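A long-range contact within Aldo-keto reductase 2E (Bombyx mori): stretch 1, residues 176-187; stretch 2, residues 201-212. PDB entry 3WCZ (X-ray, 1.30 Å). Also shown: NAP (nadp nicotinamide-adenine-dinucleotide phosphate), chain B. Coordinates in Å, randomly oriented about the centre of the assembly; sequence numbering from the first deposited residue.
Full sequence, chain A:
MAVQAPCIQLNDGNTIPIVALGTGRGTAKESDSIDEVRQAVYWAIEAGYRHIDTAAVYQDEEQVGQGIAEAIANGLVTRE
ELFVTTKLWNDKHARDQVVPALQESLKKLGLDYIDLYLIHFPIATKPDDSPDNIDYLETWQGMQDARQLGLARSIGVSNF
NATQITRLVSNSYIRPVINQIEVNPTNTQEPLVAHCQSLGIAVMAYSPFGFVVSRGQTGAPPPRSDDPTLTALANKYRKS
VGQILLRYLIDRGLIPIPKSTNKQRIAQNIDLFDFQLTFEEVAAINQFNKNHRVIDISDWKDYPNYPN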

# COMPACT_ATOMS: atom_id res chain seq x y z
N PRO A 176 2.74 -10.74 10.85
CA PRO A 176 2.97 -9.56 10.05
C PRO A 176 2.56 -8.30 10.80
O PRO A 176 1.60 -8.33 11.59
CB PRO A 176 2.09 -9.80 8.81
CG PRO A 176 1.18 -10.87 9.17
CD PRO A 176 1.80 -11.68 10.21
N VAL A 177 3.28 -7.21 10.59
CA VAL A 177 2.85 -5.91 11.14
C VAL A 177 1.66 -5.35 10.37
O VAL A 177 0.86 -4.61 10.93
CB VAL A 177 3.96 -4.84 11.14
CG1 VAL A 177 5.08 -5.21 12.09
CG2 VAL A 177 4.51 -4.58 9.73
N ILE A 178 1.55 -5.74 9.09
CA ILE A 178 0.63 -5.16 8.13
C ILE A 178 0.17 -6.21 7.14
O ILE A 178 0.93 -7.09 6.78
CB ILE A 178 1.34 -4.01 7.37
CG1 ILE A 178 1.21 -2.73 8.23
CG2 ILE A 178 0.75 -3.78 5.93
CD1 ILE A 178 2.14 -1.64 7.88
N ASN A 179 -1.09 -6.07 6.72
CA ASN A 179 -1.63 -6.70 5.53
C ASN A 179 -2.06 -5.58 4.61
O ASN A 179 -2.95 -4.78 4.98
CB ASN A 179 -2.78 -7.67 5.87
CG ASN A 179 -3.27 -8.50 4.67
OD1 ASN A 179 -2.56 -8.66 3.68
ND2 ASN A 179 -4.44 -9.10 4.82
N GLN A 180 -1.44 -5.49 3.43
CA GLN A 180 -1.78 -4.46 2.47
C GLN A 180 -2.77 -5.02 1.46
O GLN A 180 -2.46 -5.97 0.72
CB GLN A 180 -0.52 -3.92 1.78
CG GLN A 180 -0.82 -2.90 0.68
CD GLN A 180 0.35 -2.23 -0.01
OE1 GLN A 180 0.33 -2.10 -1.25
NE2 GLN A 180 1.35 -1.79 0.73
N ILE A 181 -3.98 -4.47 1.47
CA ILE A 181 -5.09 -5.01 0.68
C ILE A 181 -5.88 -3.86 0.04
O ILE A 181 -5.73 -2.69 0.43
CB ILE A 181 -6.02 -5.91 1.55
CG1 ILE A 181 -6.53 -5.13 2.75
CG2 ILE A 181 -5.26 -7.15 1.97
CD1 ILE A 181 -7.62 -5.86 3.55
N GLU A 182 -6.71 -4.19 -0.93
CA GLU A 182 -7.52 -3.19 -1.61
C GLU A 182 -8.68 -2.74 -0.75
O GLU A 182 -9.51 -3.56 -0.38
CB GLU A 182 -8.06 -3.76 -2.92
CG GLU A 182 -8.79 -2.71 -3.70
CD GLU A 182 -9.34 -3.16 -5.02
OE1 GLU A 182 -8.79 -4.07 -5.67
OE2 GLU A 182 -10.33 -2.55 -5.46
N VAL A 183 -8.76 -1.44 -0.46
CA VAL A 183 -9.90 -0.90 0.28
C VAL A 183 -10.32 0.42 -0.33
O VAL A 183 -9.50 1.35 -0.45
CB VAL A 183 -9.65 -0.74 1.80
CG1 VAL A 183 -10.98 -0.52 2.51
CG2 VAL A 183 -8.94 -1.95 2.38
N ASN A 184 -11.60 0.49 -0.70
CA ASN A 184 -12.17 1.67 -1.34
C ASN A 184 -13.70 1.47 -1.29
O ASN A 184 -14.17 0.45 -0.78
CB ASN A 184 -11.62 1.85 -2.76
CG ASN A 184 -11.77 0.60 -3.59
OD1 ASN A 184 -12.87 0.03 -3.66
ND2 ASN A 184 -10.68 0.13 -4.18
N PRO A 185 -14.49 2.45 -1.79
CA PRO A 185 -15.92 2.35 -1.48
C PRO A 185 -16.64 1.18 -2.12
O PRO A 185 -17.66 0.73 -1.59
CB PRO A 185 -16.50 3.69 -2.02
CG PRO A 185 -15.33 4.65 -1.89
CD PRO A 185 -14.10 3.80 -2.24
N THR A 186 -16.14 0.71 -3.24
CA THR A 186 -16.77 -0.42 -3.92
C THR A 186 -16.14 -1.78 -3.57
O THR A 186 -16.62 -2.83 -4.05
CB THR A 186 -16.82 -0.20 -5.45
OG1 THR A 186 -15.62 0.41 -5.92
CG2 THR A 186 -17.96 0.72 -5.78
N ASN A 187 -15.13 -1.77 -2.71
CA ASN A 187 -14.46 -3.00 -2.26
C ASN A 187 -13.98 -2.75 -0.84
O ASN A 187 -12.80 -2.46 -0.60
CB ASN A 187 -13.32 -3.40 -3.18
CG ASN A 187 -12.82 -4.82 -2.95
OD1 ASN A 187 -13.48 -5.77 -3.34
ND2 ASN A 187 -11.65 -4.97 -2.33
N ILE A 201 -2.85 -6.65 13.51
CA ILE A 201 -2.24 -6.47 12.22
C ILE A 201 -2.90 -5.26 11.55
O ILE A 201 -4.10 -5.28 11.28
CB ILE A 201 -2.42 -7.74 11.37
CG1 ILE A 201 -1.78 -8.96 12.04
CG2 ILE A 201 -1.88 -7.54 9.95
CD1 ILE A 201 -2.15 -10.28 11.38
N ALA A 202 -2.11 -4.21 11.34
CA ALA A 202 -2.63 -3.01 10.71
C ALA A 202 -2.85 -3.25 9.21
O ALA A 202 -2.25 -4.16 8.61
CB ALA A 202 -1.70 -1.82 10.93
N VAL A 203 -3.71 -2.44 8.61
CA VAL A 203 -4.05 -2.58 7.20
C VAL A 203 -3.63 -1.35 6.42
O VAL A 203 -4.01 -0.23 6.77
CB VAL A 203 -5.53 -2.85 7.04
CG1 VAL A 203 -5.91 -2.83 5.56
CG2 VAL A 203 -5.87 -4.18 7.72
N MET A 204 -2.87 -1.58 5.34
CA MET A 204 -2.63 -0.56 4.33
C MET A 204 -3.66 -0.77 3.23
O MET A 204 -3.89 -1.91 2.82
CB MET A 204 -1.20 -0.64 3.76
CG MET A 204 -0.12 -0.22 4.73
SD MET A 204 1.57 -0.42 4.07
CE MET A 204 1.64 0.96 2.91
N ALA A 205 -4.32 0.32 2.82
CA ALA A 205 -5.37 0.30 1.81
C ALA A 205 -4.87 0.79 0.47
O ALA A 205 -4.60 2.00 0.26
CB ALA A 205 -6.54 1.21 2.28
N TYR A 206 -4.70 -0.16 -0.45
CA TYR A 206 -4.31 0.18 -1.81
C TYR A 206 -5.52 0.48 -2.71
O TYR A 206 -6.65 0.18 -2.36
CB TYR A 206 -3.36 -0.87 -2.38
CG TYR A 206 -3.87 -2.21 -2.83
CD1 TYR A 206 -4.71 -2.36 -3.93
CD2 TYR A 206 -3.40 -3.36 -2.22
CE1 TYR A 206 -5.07 -3.62 -4.40
CE2 TYR A 206 -3.77 -4.62 -2.67
CZ TYR A 206 -4.57 -4.73 -3.77
OH TYR A 206 -4.93 -5.95 -4.28
N SER A 207 -5.21 1.09 -3.85
CA SER A 207 -6.21 1.63 -4.79
C SER A 207 -7.32 2.33 -4.03
O SER A 207 -8.49 2.05 -4.22
CB SER A 207 -6.75 0.53 -5.71
OG SER A 207 -5.73 -0.10 -6.49
N PRO A 208 -6.95 3.27 -3.16
CA PRO A 208 -7.92 3.91 -2.27
C PRO A 208 -9.00 4.73 -2.99
O PRO A 208 -10.06 4.96 -2.39
CB PRO A 208 -7.06 4.82 -1.41
CG PRO A 208 -5.89 5.16 -2.27
CD PRO A 208 -5.60 3.86 -3.00
N PHE A 209 -8.75 5.17 -4.23
CA PHE A 209 -9.76 5.95 -4.93
C PHE A 209 -10.77 5.07 -5.67
O PHE A 209 -11.76 5.59 -6.23
CB PHE A 209 -9.11 6.95 -5.87
CG PHE A 209 -8.29 8.00 -5.16
CD1 PHE A 209 -8.89 8.85 -4.22
CD2 PHE A 209 -6.95 8.13 -5.39
CE1 PHE A 209 -8.12 9.81 -3.58
CE2 PHE A 209 -6.20 9.09 -4.79
CZ PHE A 209 -6.77 9.93 -3.88
N GLY A 210 -10.57 3.75 -5.67
CA GLY A 210 -11.56 2.86 -6.25
C GLY A 210 -11.85 3.22 -7.70
O GLY A 210 -10.95 3.59 -8.44
N PHE A 211 -13.11 3.13 -8.10
CA PHE A 211 -13.52 3.49 -9.45
C PHE A 211 -14.03 4.92 -9.52
O PHE A 211 -14.64 5.32 -10.52
CB PHE A 211 -14.59 2.51 -9.98
CG PHE A 211 -14.08 1.13 -10.23
CD1 PHE A 211 -13.46 0.81 -11.43
CD2 PHE A 211 -14.22 0.12 -9.28
CE1 PHE A 211 -12.99 -0.46 -11.68
CE2 PHE A 211 -13.75 -1.16 -9.52
CZ PHE A 211 -13.16 -1.45 -10.72
N VAL A 212 -13.77 5.73 -8.50
CA VAL A 212 -14.13 7.14 -8.55
C VAL A 212 -13.19 7.89 -9.50
O VAL A 212 -13.57 8.91 -10.10
CB VAL A 212 -14.11 7.79 -7.17
CG1 VAL A 212 -14.63 9.22 -7.26
CG2 VAL A 212 -14.96 6.98 -6.20
PA NAP B . -5.09 5.18 -6.66
O1A NAP B . -4.23 5.89 -5.70
O2A NAP B . -6.21 4.35 -6.27
O5B NAP B . -5.57 6.09 -7.83
C5B NAP B . -4.68 6.90 -8.54
C4B NAP B . -5.35 7.79 -9.58
O4B NAP B . -6.10 8.83 -8.91
C3B NAP B . -4.45 8.46 -10.55
O3B NAP B . -5.11 8.47 -11.79
C2B NAP B . -4.30 9.79 -9.99
O2B NAP B . -3.95 10.78 -10.94
C1B NAP B . -5.65 10.07 -9.38
N9A NAP B . -5.68 10.97 -8.25
C8A NAP B . -4.79 10.99 -7.23
N7A NAP B . -5.16 11.83 -6.29
C5A NAP B . -6.33 12.41 -6.69
C6A NAP B . -7.18 13.37 -6.12
N6A NAP B . -6.94 14.01 -4.90
N1A NAP B . -8.28 13.70 -6.83
C2A NAP B . -8.54 13.12 -8.00
N3A NAP B . -7.76 12.19 -8.57
C4A NAP B . -6.65 11.83 -7.90
O3 NAP B . -4.08 4.27 -7.54
PN NAP B . -3.41 2.82 -7.50
O1N NAP B . -2.09 3.01 -8.15
O2N NAP B . -4.38 1.85 -8.08
O5D NAP B . -3.23 2.43 -5.97
C5D NAP B . -2.42 3.19 -5.13
C4D NAP B . -1.11 2.53 -4.71
O4D NAP B . -1.34 1.36 -3.94
C3D NAP B . -0.25 2.05 -5.83
O3D NAP B . 0.35 3.10 -6.55
C2D NAP B . 0.65 1.15 -5.15
O2D NAP B . 1.61 1.87 -4.42
C1D NAP B . -0.30 0.42 -4.23
N1N NAP B . -0.93 -0.82 -4.72
C2N NAP B . -0.54 -2.01 -4.22
C3N NAP B . -1.13 -3.17 -4.66
C7N NAP B . -0.69 -4.43 -4.03
O7N NAP B . -0.14 -4.46 -2.90
N7N NAP B . -1.03 -5.57 -4.67
C4N NAP B . -2.10 -3.15 -5.68
C5N NAP B . -2.51 -1.90 -6.18
C6N NAP B . -1.90 -0.77 -5.67
P2B NAP B . -2.67 11.73 -10.77
O1X NAP B . -2.68 12.56 -12.07
O2X NAP B . -2.90 12.60 -9.61
O3X NAP B . -1.47 10.84 -10.64
O HOH W 1 -6.89 -7.01 -1.89
O HOH W 2 -15.13 3.09 -6.08

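Strands 178-182 and 202-206 lie side by side in parallel, and I201 opens the contact by laying its CD1 4.0 Å from P176 CG, one greasy surface on another. A202 begins the ladder: its N donates to V177 O (3.0 Å), and its O accepts from N179 N (2.9 Å). Its methyl CB packs 4.1 Å from I178 CG1, an apolar contact. A202, M204 and Y206 share one face of the sheet with I178, Q180 and E182; V203 and A205 share the opposite face with N179 and I181. There one methyl of V203's branched side chain, CG1, lies 3.7 Å from I181 CG1. M204 continues the ladder, N to N179 O (3.2 Å) and O from I181 N (2.9 Å); its flexible thioether packs CG against I178 CG2 (3.9 Å) and offers SD to Q180 NE2 in a weak hydrogen bond (3.6 Å). A205 meets V183 through its methyl, CB to CB at 3.7 Å. Y206 N binds I181 O (2.9 Å), and Y206 O receives V183 N (3.3 Å). The flat ring suits a layered site: E182 N and I181 C cover one face, the NADP nicotinamide atom C4N the other. Beyond the strand, S207 O accepts from N184 ND2 (2.9 Å), while S207 OG donates to NAP O2N (2.9 Å). At G210, positive phi favours glycine, and a CB would crowd N184 CB at 3.1 Å. Finally, F211 presents its ring edge to T186, with CD2 3.7 Å from T186 OG1.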